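Apical membrane antigen AMA1 (Toxoplasma gondii ME49, PDB 4YIV) plays an essential part in host cell invasion as a microneme protein of the moving junction, here as an engineered ectodomain piece without its DII loop. Local coordinates at residues Phe139-Val144 / Val217-Asp222; Asp222-Ile225 / Pro229-Ala232; Arg234-Gly239 / Gly390-Ser395. All coordinates share one frame; numbering follows the deposited sequence.

Interaction 1. Residues Phe139-Val144 / Val217-Asp222; sequences FAFKTV and VGENPD
Phe141, in the last turn of helix 132-141, lays its ring against the backbone of Gly218 and Glu219. The carbonyl oxygen of Phe139 accepts a hydrogen bond from OG1 of Thr143 at 2.7 Å, so the threonine ties down the chain just beyond the helix end and brings OG1 over one face of the Phe139 ring. The CG of Phe141 stands anti to the backbone N (chi1 -176°), which carries the ring out over the start of the opposing loop. The CB of Phe141 lies 3.6 Å from C of Gly218, and glycine suits this place because a CB there would clash with that of Phe141. One residue on, CA of Glu219 sits 3.7 Å from the centroid of the Phe141 ring, almost on the ring normal: a CH-pi contact over the face. The methylenes of Glu219 then run out past the ring, CB of Glu219 to CE1 of Phe141 3.7 Å, with the carboxylate nearly parallel to the ring. Arg156 makes a cation-pi contact with Phe141 and also binds its carbonyl oxygen. Deeper in, Ala140 and Val217 both pack on Phe159 of strand 159-162, setting helix and loop against the five-stranded antiparallel sheet.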
ATOM      1  N   PHE A 139      -0.422  16.518  -6.347  1.00 20.83           N
ATOM      2  CA  PHE A 139      -1.314  17.488  -5.748  1.00 22.58           C
ATOM      3  C   PHE A 139      -1.187  17.489  -4.224  1.00 24.79           C
ATOM      4  O   PHE A 139      -1.135  18.548  -3.588  1.00 24.52           O
ATOM      5  CB  PHE A 139      -2.750  17.194  -6.146  1.00 22.51           C
ATOM      6  CG  PHE A 139      -3.738  18.140  -5.550  1.00 28.35           C
ATOM      7  CD1 PHE A 139      -3.672  19.491  -5.832  1.00 29.13           C
ATOM      8  CD2 PHE A 139      -4.747  17.668  -4.710  1.00 27.92           C
ATOM      9  CE1 PHE A 139      -4.589  20.379  -5.267  1.00 33.58           C
ATOM     10  CE2 PHE A 139      -5.670  18.544  -4.132  1.00 28.47           C
ATOM     11  CZ  PHE A 139      -5.602  19.886  -4.412  1.00 30.21           C
ATOM     12  N   ALA A 140      -1.120  16.299  -3.645  1.00 21.08           N
ATOM     13  CA  ALA A 140      -0.917  16.181  -2.192  1.00 23.23           C
ATOM     14  C   ALA A 140       0.483  16.704  -1.803  1.00 22.99           C
ATOM     15  O   ALA A 140       0.644  17.422  -0.797  1.00 22.39           O
ATOM     16  CB  ALA A 140      -1.094  14.733  -1.760  1.00 20.99           C
ATOM     17  N   PHE A 141       1.485  16.388  -2.605  1.00 21.46           N
ATOM     18  CA  PHE A 141       2.842  16.847  -2.280  1.00 23.25           C
ATOM     19  C   PHE A 141       2.935  18.381  -2.311  1.00 27.00           C
ATOM     20  O   PHE A 141       3.676  18.984  -1.520  1.00 25.91           O
ATOM     21  CB  PHE A 141       3.884  16.253  -3.219  1.00 23.37           C
ATOM     22  CG  PHE A 141       5.284  16.626  -2.842  1.00 23.38           C
ATOM     23  CD1 PHE A 141       5.892  16.068  -1.716  1.00 23.51           C
ATOM     24  CD2 PHE A 141       5.984  17.585  -3.578  1.00 26.76           C
ATOM     25  CE1 PHE A 141       7.189  16.439  -1.350  1.00 27.18           C
ATOM     26  CE2 PHE A 141       7.278  17.964  -3.213  1.00 29.83           C
ATOM     27  CZ  PHE A 141       7.882  17.396  -2.102  1.00 24.71           C
ATOM     28  N   LYS A 142       2.142  19.013  -3.182  1.00 26.01           N
ATOM     29  CA  LYS A 142       2.149  20.465  -3.296  1.00 27.70           C
ATOM     30  C   LYS A 142       1.146  21.167  -2.384  1.00 32.75           C
ATOM     31  O   LYS A 142       0.991  22.375  -2.460  1.00 34.30           O
ATOM     32  CB  LYS A 142       1.912  20.841  -4.770  1.00 29.50           C
ATOM     33  CG  LYS A 142       3.088  20.408  -5.620  1.00 32.97           C
ATOM     34  CD  LYS A 142       2.912  20.698  -7.115  1.00 31.04           C
ATOM     35  CE  LYS A 142       4.165  20.244  -7.852  1.00 34.61           C
ATOM     36  NZ  LYS A 142       4.137  20.535  -9.303  1.00 36.99           N
ATOM     37  N   THR A 143       0.506  20.408  -1.501  1.00 28.37           N
ATOM     38  CA  THR A 143      -0.466  20.921  -0.532  1.00 35.09           C
ATOM     39  C   THR A 143       0.139  20.779   0.887  1.00 32.40           C
ATOM     40  O   THR A 143       0.448  19.674   1.328  1.00 35.21           O
ATOM     41  CB  THR A 143      -1.836  20.149  -0.618  1.00 31.92           C
ATOM     42  OG1 THR A 143      -2.422  20.288  -1.931  1.00 28.85           O
ATOM     43  CG2 THR A 143      -2.833  20.661   0.392  1.00 32.84           C
ATOM     44  N   VAL A 144       0.344  21.883   1.588  1.00 33.46           N
ATOM     45  CA  VAL A 144       0.904  21.812   2.941  1.00 32.51           C
ATOM     46  C   VAL A 144      -0.117  22.350   3.928  1.00 30.40           C
ATOM     47  O   VAL A 144      -0.972  23.155   3.562  1.00 31.44           O
ATOM     48  CB  VAL A 144       2.214  22.625   3.100  1.00 34.77           C
ATOM     49  CG1 VAL A 144       3.366  21.965   2.344  1.00 35.35           C
ATOM     50  CG2 VAL A 144       1.994  24.107   2.687  1.00 36.65           C
ATOM     51  N   VAL A 217       4.585  10.251  -1.934  1.00 20.05           N
ATOM     52  CA  VAL A 217       4.431   9.544  -3.218  1.00 18.42           C
ATOM     53  C   VAL A 217       4.553  10.578  -4.369  1.00 22.45           C
ATOM     54  O   VAL A 217       4.920  10.259  -5.498  1.00 22.02           O
ATOM     55  CB  VAL A 217       3.100   8.814  -3.305  1.00 19.55           C
ATOM     56  CG1 VAL A 217       2.915   8.131  -4.673  1.00 21.40           C
ATOM     57  CG2 VAL A 217       2.972   7.746  -2.185  1.00 19.46           C
ATOM     58  N   GLY A 218       4.169  11.807  -4.072  1.00 19.22           N
ATOM     59  CA  GLY A 218       4.119  12.857  -5.058  1.00 21.50           C
ATOM     60  C   GLY A 218       5.392  13.643  -5.272  1.00 23.19           C
ATOM     61  O   GLY A 218       5.417  14.505  -6.142  1.00 22.51           O
ATOM     62  N   GLU A 219       6.426  13.396  -4.469  1.00 24.10           N
ATOM     63  CA  GLU A 219       7.692  14.159  -4.600  1.00 27.96           C
ATOM     64  C   GLU A 219       8.357  13.898  -5.963  1.00 27.28           C
ATOM     65  O   GLU A 219       8.830  14.817  -6.643  1.00 27.48           O
ATOM     66  CB  GLU A 219       8.679  13.791  -3.463  1.00 27.22           C
ATOM     67  CG  GLU A 219      10.007  14.613  -3.499  1.00 31.11           C
ATOM     68  CD  GLU A 219      10.829  14.512  -2.210  1.00 38.98           C
ATOM     69  OE1 GLU A 219      11.871  15.190  -2.117  1.00 50.87           O
ATOM     70  OE2 GLU A 219      10.438  13.784  -1.285  1.00 44.88           O
ATOM     71  N   ASN A 220       8.374  12.644  -6.378  1.00 23.37           N
ATOM     72  CA  ASN A 220       8.855  12.221  -7.681  1.00 24.47           C
ATOM     73  C   ASN A 220       7.708  11.362  -8.157  1.00 22.46           C
ATOM     74  O   ASN A 220       7.760  10.204  -8.059  1.00 21.46           O
ATOM     75  CB  ASN A 220      10.140  11.439  -7.578  1.00 23.08           C
ATOM     76  CG  ASN A 220      11.310  12.298  -7.194  1.00 32.83           C
ATOM     77  OD1 ASN A 220      11.638  13.243  -7.860  1.00 38.00           O
ATOM     78  ND2 ASN A 220      11.920  11.966  -6.102  1.00 25.82           N
ATOM     79  N   PRO A 221       6.658  11.986  -8.645  1.00 21.08           N
ATOM     80  CA  PRO A 221       5.414  11.266  -8.994  1.00 19.78           C
ATOM     81  C   PRO A 221       5.402  10.081  -9.910  1.00 24.54           C
ATOM     82  O   PRO A 221       4.458   9.298  -9.823  1.00 22.79           O
ATOM     83  CB  PRO A 221       4.441  12.369  -9.400  1.00 25.09           C
ATOM     84  CG  PRO A 221       5.334  13.405  -9.938  1.00 24.75           C
ATOM     85  CD  PRO A 221       6.547  13.396  -9.039  1.00 24.90           C
ATOM     86  N   ASP A 222       6.385   9.967 -10.739  1.00 21.55           N
ATOM     87  CA  ASP A 222       6.381   8.870 -11.661  1.00 21.01           C
ATOM     88  C   ASP A 222       7.207   7.708 -11.090  1.00 21.01           C
ATOM     89  O   ASP A 222       7.266   6.684 -11.660  1.00 20.43           O
ATOM     90  CB  ASP A 222       6.962   9.279 -13.030  1.00 21.97           C
ATOM     91  CG  ASP A 222       6.079  10.257 -13.800  1.00 29.50           C
ATOM     92  OD1 ASP A 222       4.877  10.147 -13.748  1.00 29.74           O
ATOM     93  OD2 ASP A 222       6.601  11.139 -14.450  1.00 31.18           O
TER

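Interaction 2. Residues Asp222-Ile225 / Pro229-Ala232; sequences DAFI and PNQA
Asn230 and Phe224 share most of this buried contact, and a single hydrogen bond joins them. The amide nitrogen ND2 of Asn230 donates a hydrogen bond to the carbonyl oxygen of Phe224 at 3.0 Å, with an N-H...O angle of 158°. The acceptor lies close to the plane of the amide, whereas the donor stands above the carbonyl plane, about 40° out of it and away from the lone-pair directions. Asn230 can make this reach because its CB points toward the helical segment, with CG beside the backbone N and anti to the carbonyl carbon (chi1 -63°).

The Phe224 ring meets the same amide differently. It presents an edge, CD1 of Phe224 lying 3.7 Å from OD1 of Asn230, and the ring and amide planes are nearly perpendicular. Within its own segment, Ile225 lays CG1 3.8 Å above the plane of the Phe224 ring, toward the rim.

The other end of the amide is also used, since OD1 of Asn230 accepts from NE1 of Trp62. Asparagine suits this place because one short side chain offers both a donor and an acceptor: the two bonds use both ends of the amide in the interior and probably fix which way the group is turned, while one carbonyl of helix 224-227 gains a partner.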
ATOM      1  N   ASP A 222       6.385   9.967 -10.739  1.00 21.55           N
ATOM      2  CA  ASP A 222       6.381   8.870 -11.661  1.00 21.01           C
ATOM      3  C   ASP A 222       7.207   7.708 -11.090  1.00 21.01           C
ATOM      4  O   ASP A 222       7.266   6.684 -11.660  1.00 20.43           O
ATOM      5  CB  ASP A 222       6.962   9.279 -13.030  1.00 21.97           C
ATOM      6  CG  ASP A 222       6.079  10.257 -13.800  1.00 29.50           C
ATOM      7  OD1 ASP A 222       4.877  10.147 -13.748  1.00 29.74           O
ATOM      8  OD2 ASP A 222       6.601  11.139 -14.450  1.00 31.18           O
ATOM      9  N   ALA A 223       7.828   7.888  -9.941  1.00 20.42           N
ATOM     10  CA  ALA A 223       8.708   6.843  -9.438  1.00 19.69           C
ATOM     11  C   ALA A 223       7.999   5.540  -9.070  1.00 19.87           C
ATOM     12  O   ALA A 223       8.547   4.439  -9.293  1.00 21.28           O
ATOM     13  CB  ALA A 223       9.496   7.348  -8.226  1.00 22.33           C
ATOM     14  N   PHE A 224       6.783   5.643  -8.526  1.00 22.38           N
ATOM     15  CA  PHE A 224       6.069   4.459  -8.025  1.00 20.29           C
ATOM     16  C   PHE A 224       5.806   3.464  -9.121  1.00 21.89           C
ATOM     17  O   PHE A 224       5.597   2.277  -8.862  1.00 21.07           O
ATOM     18  CB  PHE A 224       4.727   4.886  -7.342  1.00 22.99           C
ATOM     19  CG  PHE A 224       3.615   5.224  -8.320  1.00 22.41           C
ATOM     20  CD1 PHE A 224       2.777   4.225  -8.790  1.00 22.92           C
ATOM     21  CD2 PHE A 224       3.402   6.538  -8.759  1.00 20.31           C
ATOM     22  CE1 PHE A 224       1.773   4.510  -9.709  1.00 21.56           C
ATOM     23  CE2 PHE A 224       2.399   6.829  -9.678  1.00 22.96           C
ATOM     24  CZ  PHE A 224       1.592   5.805 -10.161  1.00 20.87           C
ATOM     25  N   ILE A 225       5.756   3.945 -10.367  1.00 20.52           N
ATOM     26  CA  ILE A 225       5.410   3.090 -11.499  1.00 21.62           C
ATOM     27  C   ILE A 225       6.387   1.912 -11.627  1.00 23.94           C
ATOM     28  O   ILE A 225       6.001   0.779 -11.927  1.00 26.51           O
ATOM     29  CB  ILE A 225       5.385   3.937 -12.817  1.00 22.55           C
ATOM     30  CG1 ILE A 225       4.292   5.001 -12.757  1.00 23.67           C
ATOM     31  CG2 ILE A 225       5.126   3.065 -14.038  1.00 30.62           C
ATOM     32  CD1 ILE A 225       4.458   6.085 -13.831  1.00 29.01           C
ATOM     33  N   PRO A 229       5.374  -2.363  -5.816  1.00 21.28           N
ATOM     34  CA  PRO A 229       4.768  -3.593  -6.286  1.00 20.99           C
ATOM     35  C   PRO A 229       3.267  -3.390  -6.425  1.00 23.42           C
ATOM     36  O   PRO A 229       2.471  -3.947  -5.661  1.00 21.90           O
ATOM     37  CB  PRO A 229       5.126  -4.595  -5.196  1.00 22.94           C
ATOM     38  CG  PRO A 229       5.065  -3.787  -3.958  1.00 22.32           C
ATOM     39  CD  PRO A 229       5.549  -2.398  -4.341  1.00 20.29           C
ATOM     40  N   ASN A 230       2.886  -2.557  -7.387  1.00 22.47           N
ATOM     41  CA  ASN A 230       1.516  -2.068  -7.482  1.00 23.35           C
ATOM     42  C   ASN A 230       0.471  -3.148  -7.685  1.00 22.53           C
ATOM     43  O   ASN A 230      -0.623  -3.091  -7.109  1.00 20.76           O
ATOM     44  CB  ASN A 230       1.402  -1.057  -8.624  1.00 21.99           C
ATOM     45  CG  ASN A 230       2.255   0.179  -8.383  1.00 24.82           C
ATOM     46  OD1 ASN A 230       2.056   0.884  -7.400  1.00 23.24           O
ATOM     47  ND2 ASN A 230       3.224   0.430  -9.258  1.00 23.64           N
ATOM     48  N   GLN A 231       0.821  -4.134  -8.499  1.00 21.35           N
ATOM     49  CA  GLN A 231      -0.066  -5.255  -8.802  1.00 23.19           C
ATOM     50  C   GLN A 231       0.397  -6.606  -8.235  1.00 23.76           C
ATOM     51  O   GLN A 231       1.587  -6.843  -8.008  1.00 23.89           O
ATOM     52  CB  GLN A 231      -0.219  -5.393 -10.318  1.00 29.49           C
ATOM     53  CG  GLN A 231      -1.418  -4.628 -10.889  1.00 27.39           C
ATOM     54  CD  GLN A 231      -1.352  -3.140 -10.603  1.00 28.68           C
ATOM     55  OE1 GLN A 231      -2.090  -2.599  -9.769  1.00 29.42           O
ATOM     56  NE2 GLN A 231      -0.444  -2.477 -11.277  1.00 23.97           N
ATOM     57  N   ALA A 232      -0.570  -7.472  -7.993  1.00 19.84           N
ATOM     58  CA  ALA A 232      -0.313  -8.887  -7.694  1.00 23.23           C
ATOM     59  C   ALA A 232       0.498  -9.532  -8.837  1.00 28.16           C
ATOM     60  O   ALA A 232       0.464  -9.080  -9.990  1.00 25.88           O
ATOM     61  CB  ALA A 232      -1.614  -9.611  -7.496  1.00 22.87           C
TER

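Interaction 3. Residues Arg234-Gly239 / Gly390-Ser395; sequences RGYRFG and GGQIQS
The phenol oxygen of Tyr236 donates a hydrogen bond to the carbonyl oxygen of Ile393, OH to O 2.9 Å, the one hydrogen bond between the two segments. The hydroxyl lies in the carbonyl plane and on a lone pair. A chi1 of -68° swings the ring away from its own carbonyl and across the gap between strands whose nearest CA atoms, those of Tyr236 and Ser395, are still 8.9 Å apart. Tyrosine suits the place because its long flat ring bridges the gap and ends in a hydroxyl that can donate. The Ile393 carbonyl comes in at the ring edge, O to CE1 of Tyr236 3.4 Å. On the CE2 side of the ring, the Gln392 amide also stands at the edge, NE2 to CE2 of Tyr236 3.7 Å, its plane turned 69° from the ring. Gln392, extended beyond CG, can reach this edge from the exposed start of its strand. Tyr236 belongs to the central strand of the sheet 245-248, 236-242 and 322-326, and its side chain packs on Leu323 and Ser325 of the neighbouring strand. Ser395, hydrogen-bonded to Ser325 and Leu323, brings strand 392-397, an outer strand of the C-terminal sheet, alongside that same strand 322-326.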
ATOM      1  N   ARG A 234       0.982 -12.944 -10.806  1.00 31.07           N
ATOM      2  CA  ARG A 234       0.348 -14.227 -11.059  1.00 31.09           C
ATOM      3  C   ARG A 234       1.386 -15.225 -11.534  1.00 32.01           C
ATOM      4  O   ARG A 234       2.262 -14.857 -12.312  1.00 31.82           O
ATOM      5  CB  ARG A 234      -0.764 -14.075 -12.117  1.00 42.78           C
ATOM      6  CG  ARG A 234      -1.564 -15.333 -12.360  1.00 42.32           C
ATOM      7  CD  ARG A 234      -2.797 -15.068 -13.212  1.00 45.75           C
ATOM      8  NE  ARG A 234      -2.444 -14.510 -14.515  1.00 65.15           N
ATOM      9  CZ  ARG A 234      -2.309 -15.214 -15.638  1.00 70.97           C
ATOM     10  NH1 ARG A 234      -2.513 -16.528 -15.653  1.00 68.63           N
ATOM     11  NH2 ARG A 234      -1.973 -14.590 -16.762  1.00 65.15           N
ATOM     12  N   GLY A 235       1.294 -16.470 -11.060  1.00 33.26           N
ATOM     13  CA  GLY A 235       2.075 -17.574 -11.608  1.00 35.30           C
ATOM     14  C   GLY A 235       3.476 -17.756 -11.052  1.00 36.82           C
ATOM     15  O   GLY A 235       4.290 -18.517 -11.588  1.00 34.05           O
ATOM     16  N   TYR A 236       3.771 -17.075  -9.954  1.00 30.58           N
ATOM     17  CA  TYR A 236       5.092 -17.174  -9.341  1.00 30.26           C
ATOM     18  C   TYR A 236       4.944 -17.070  -7.822  1.00 32.62           C
ATOM     19  O   TYR A 236       4.048 -16.359  -7.354  1.00 26.81           O
ATOM     20  CB  TYR A 236       6.022 -16.072  -9.837  1.00 34.03           C
ATOM     21  CG  TYR A 236       6.437 -16.171 -11.299  1.00 38.62           C
ATOM     22  CD1 TYR A 236       7.578 -16.876 -11.684  1.00 42.39           C
ATOM     23  CD2 TYR A 236       5.708 -15.526 -12.283  1.00 40.87           C
ATOM     24  CE1 TYR A 236       7.962 -16.945 -13.032  1.00 43.52           C
ATOM     25  CE2 TYR A 236       6.084 -15.588 -13.618  1.00 50.00           C
ATOM     26  CZ  TYR A 236       7.205 -16.299 -13.987  1.00 50.95           C
ATOM     27  OH  TYR A 236       7.556 -16.347 -15.319  1.00 55.50           O
ATOM     28  N   ARG A 237       5.798 -17.804  -7.098  1.00 29.56           N
ATOM     29  CA  ARG A 237       5.995 -17.660  -5.643  1.00 28.05           C
ATOM     30  C   ARG A 237       7.212 -16.826  -5.356  1.00 29.37           C
ATOM     31  O   ARG A 237       8.279 -17.052  -5.943  1.00 31.41           O
ATOM     32  CB  ARG A 237       6.192 -19.010  -4.970  1.00 28.60           C
ATOM     33  CG  ARG A 237       5.093 -19.982  -5.166  1.00 29.91           C
ATOM     34  CD  ARG A 237       5.460 -21.308  -4.479  1.00 29.46           C
ATOM     35  NE  ARG A 237       4.410 -22.310  -4.622  1.00 34.83           N
ATOM     36  CZ  ARG A 237       4.368 -23.444  -3.944  1.00 34.21           C
ATOM     37  NH1 ARG A 237       3.369 -24.280  -4.150  1.00 36.75           N
ATOM     38  NH2 ARG A 237       5.303 -23.718  -3.042  1.00 35.96           N
ATOM     39  N   PHE A 238       7.068 -15.864  -4.446  1.00 26.88           N
ATOM     40  CA  PHE A 238       8.198 -15.109  -3.970  1.00 27.11           C
ATOM     41  C   PHE A 238       9.186 -16.084  -3.333  1.00 28.89           C
ATOM     42  O   PHE A 238       8.781 -17.083  -2.738  1.00 27.30           O
ATOM     43  CB  PHE A 238       7.777 -14.060  -2.924  1.00 27.63           C
ATOM     44  CG  PHE A 238       7.115 -12.839  -3.477  1.00 25.53           C
ATOM     45  CD1 PHE A 238       7.473 -12.304  -4.703  1.00 27.63           C
ATOM     46  CD2 PHE A 238       6.136 -12.192  -2.727  1.00 24.50           C
ATOM     47  CE1 PHE A 238       6.871 -11.151  -5.170  1.00 27.32           C
ATOM     48  CE2 PHE A 238       5.518 -11.030  -3.202  1.00 26.01           C
ATOM     49  CZ  PHE A 238       5.886 -10.509  -4.408  1.00 25.64           C
ATOM     50  N   GLY A 239      10.468 -15.778  -3.449  1.00 27.48           N
ATOM     51  CA  GLY A 239      11.497 -16.595  -2.843  1.00 28.23           C
ATOM     52  C   GLY A 239      12.777 -15.843  -2.568  1.00 29.94           C
ATOM     53  O   GLY A 239      12.930 -14.673  -2.932  1.00 32.04           O
ATOM     54  N   GLY A 390       6.616 -21.631 -22.632  1.00 84.28           N
ATOM     55  CA  GLY A 390       5.482 -20.802 -23.010  1.00 80.11           C
ATOM     56  C   GLY A 390       5.899 -19.349 -23.123  1.00 79.10           C
ATOM     57  O   GLY A 390       5.119 -18.445 -22.814  1.00 75.07           O
ATOM     58  N   GLY A 391       7.145 -19.137 -23.549  1.00 76.76           N
ATOM     59  CA  GLY A 391       7.695 -17.805 -23.729  1.00 81.13           C
ATOM     60  C   GLY A 391       7.856 -17.083 -22.406  1.00 87.00           C
ATOM     61  O   GLY A 391       7.855 -15.850 -22.348  1.00 85.66           O
ATOM     62  N   GLN A 392       8.006 -17.860 -21.338  1.00 81.22           N
ATOM     63  CA  GLN A 392       8.034 -17.311 -19.992  1.00 75.94           C
ATOM     64  C   GLN A 392       9.036 -18.055 -19.126  1.00 67.47           C
ATOM     65  O   GLN A 392       9.070 -19.283 -19.131  1.00 69.07           O
ATOM     66  CB  GLN A 392       6.641 -17.398 -19.377  1.00 74.70           C
ATOM     67  CG  GLN A 392       6.181 -16.139 -18.700  1.00 74.12           C
ATOM     68  CD  GLN A 392       4.813 -16.316 -18.075  1.00 73.66           C
ATOM     69  OE1 GLN A 392       3.979 -17.087 -18.569  1.00 67.10           O
ATOM     70  NE2 GLN A 392       4.575 -15.606 -16.974  1.00 69.95           N
ATOM     71  N   ILE A 393       9.837 -17.318 -18.365  1.00 63.38           N
ATOM     72  CA  ILE A 393      10.831 -17.942 -17.497  1.00 60.16           C
ATOM     73  C   ILE A 393      10.245 -18.913 -16.488  1.00 56.81           C
ATOM     74  O   ILE A 393       9.319 -18.573 -15.741  1.00 53.29           O
ATOM     75  CB  ILE A 393      11.616 -16.907 -16.724  1.00 58.33           C
ATOM     76  CG1 ILE A 393      12.223 -15.927 -17.717  1.00 64.99           C
ATOM     77  CG2 ILE A 393      12.678 -17.598 -15.851  1.00 53.84           C
ATOM     78  CD1 ILE A 393      13.325 -15.102 -17.167  1.00 66.89           C
ATOM     79  N   GLN A 394      10.800 -20.123 -16.495  1.00 53.60           N
ATOM     80  CA  GLN A 394      10.572 -21.106 -15.453  1.00 55.92           C
ATOM     81  C   GLN A 394      11.729 -21.024 -14.471  1.00 58.30           C
ATOM     82  O   GLN A 394      12.853 -20.656 -14.835  1.00 55.38           O
ATOM     83  CB  GLN A 394      10.471 -22.527 -15.992  1.00 59.62           C
ATOM     84  CG  GLN A 394       9.331 -22.786 -16.920  1.00 68.39           C
ATOM     85  CD  GLN A 394       8.000 -22.880 -16.213  1.00 69.83           C
ATOM     86  OE1 GLN A 394       7.572 -23.968 -15.811  1.00 68.29           O
ATOM     87  NE2 GLN A 394       7.324 -21.743 -16.076  1.00 67.10           N
ATOM     88  N   SER A 395      11.424 -21.360 -13.223  1.00 54.16           N
ATOM     89  CA  SER A 395      12.390 -21.393 -12.137  1.00 52.40           C
ATOM     90  C   SER A 395      11.822 -22.321 -11.093  1.00 50.51           C
ATOM     91  O   SER A 395      10.789 -22.015 -10.499  1.00 44.78           O
ATOM     92  CB  SER A 395      12.628 -20.005 -11.557  1.00 47.24           C
ATOM     93  OG  SER A 395      13.295 -20.079 -10.299  1.00 40.60           O
TER

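How the interactions relate
From the N terminus, interaction 1 closes first and spans a long loop: the end of helix 132-141 meets the segment that follows strand 210-213, with strands 159-162 and 167-170 lying in between. Interaction 2 starts where that contact ends, sharing Asp222, and closes a short turn around helix 224-227. Its second segment leads almost directly into residues 234-239, where interaction 3 opens a closure of about 150 residues to strand 392-397. The three thus run in series, none crossing another. Together they follow the chain from the first five-stranded sheet through the helical connection into the strands that meet the C-terminal sheet, interactions 1 and 3 being about 34 Å apart between centres.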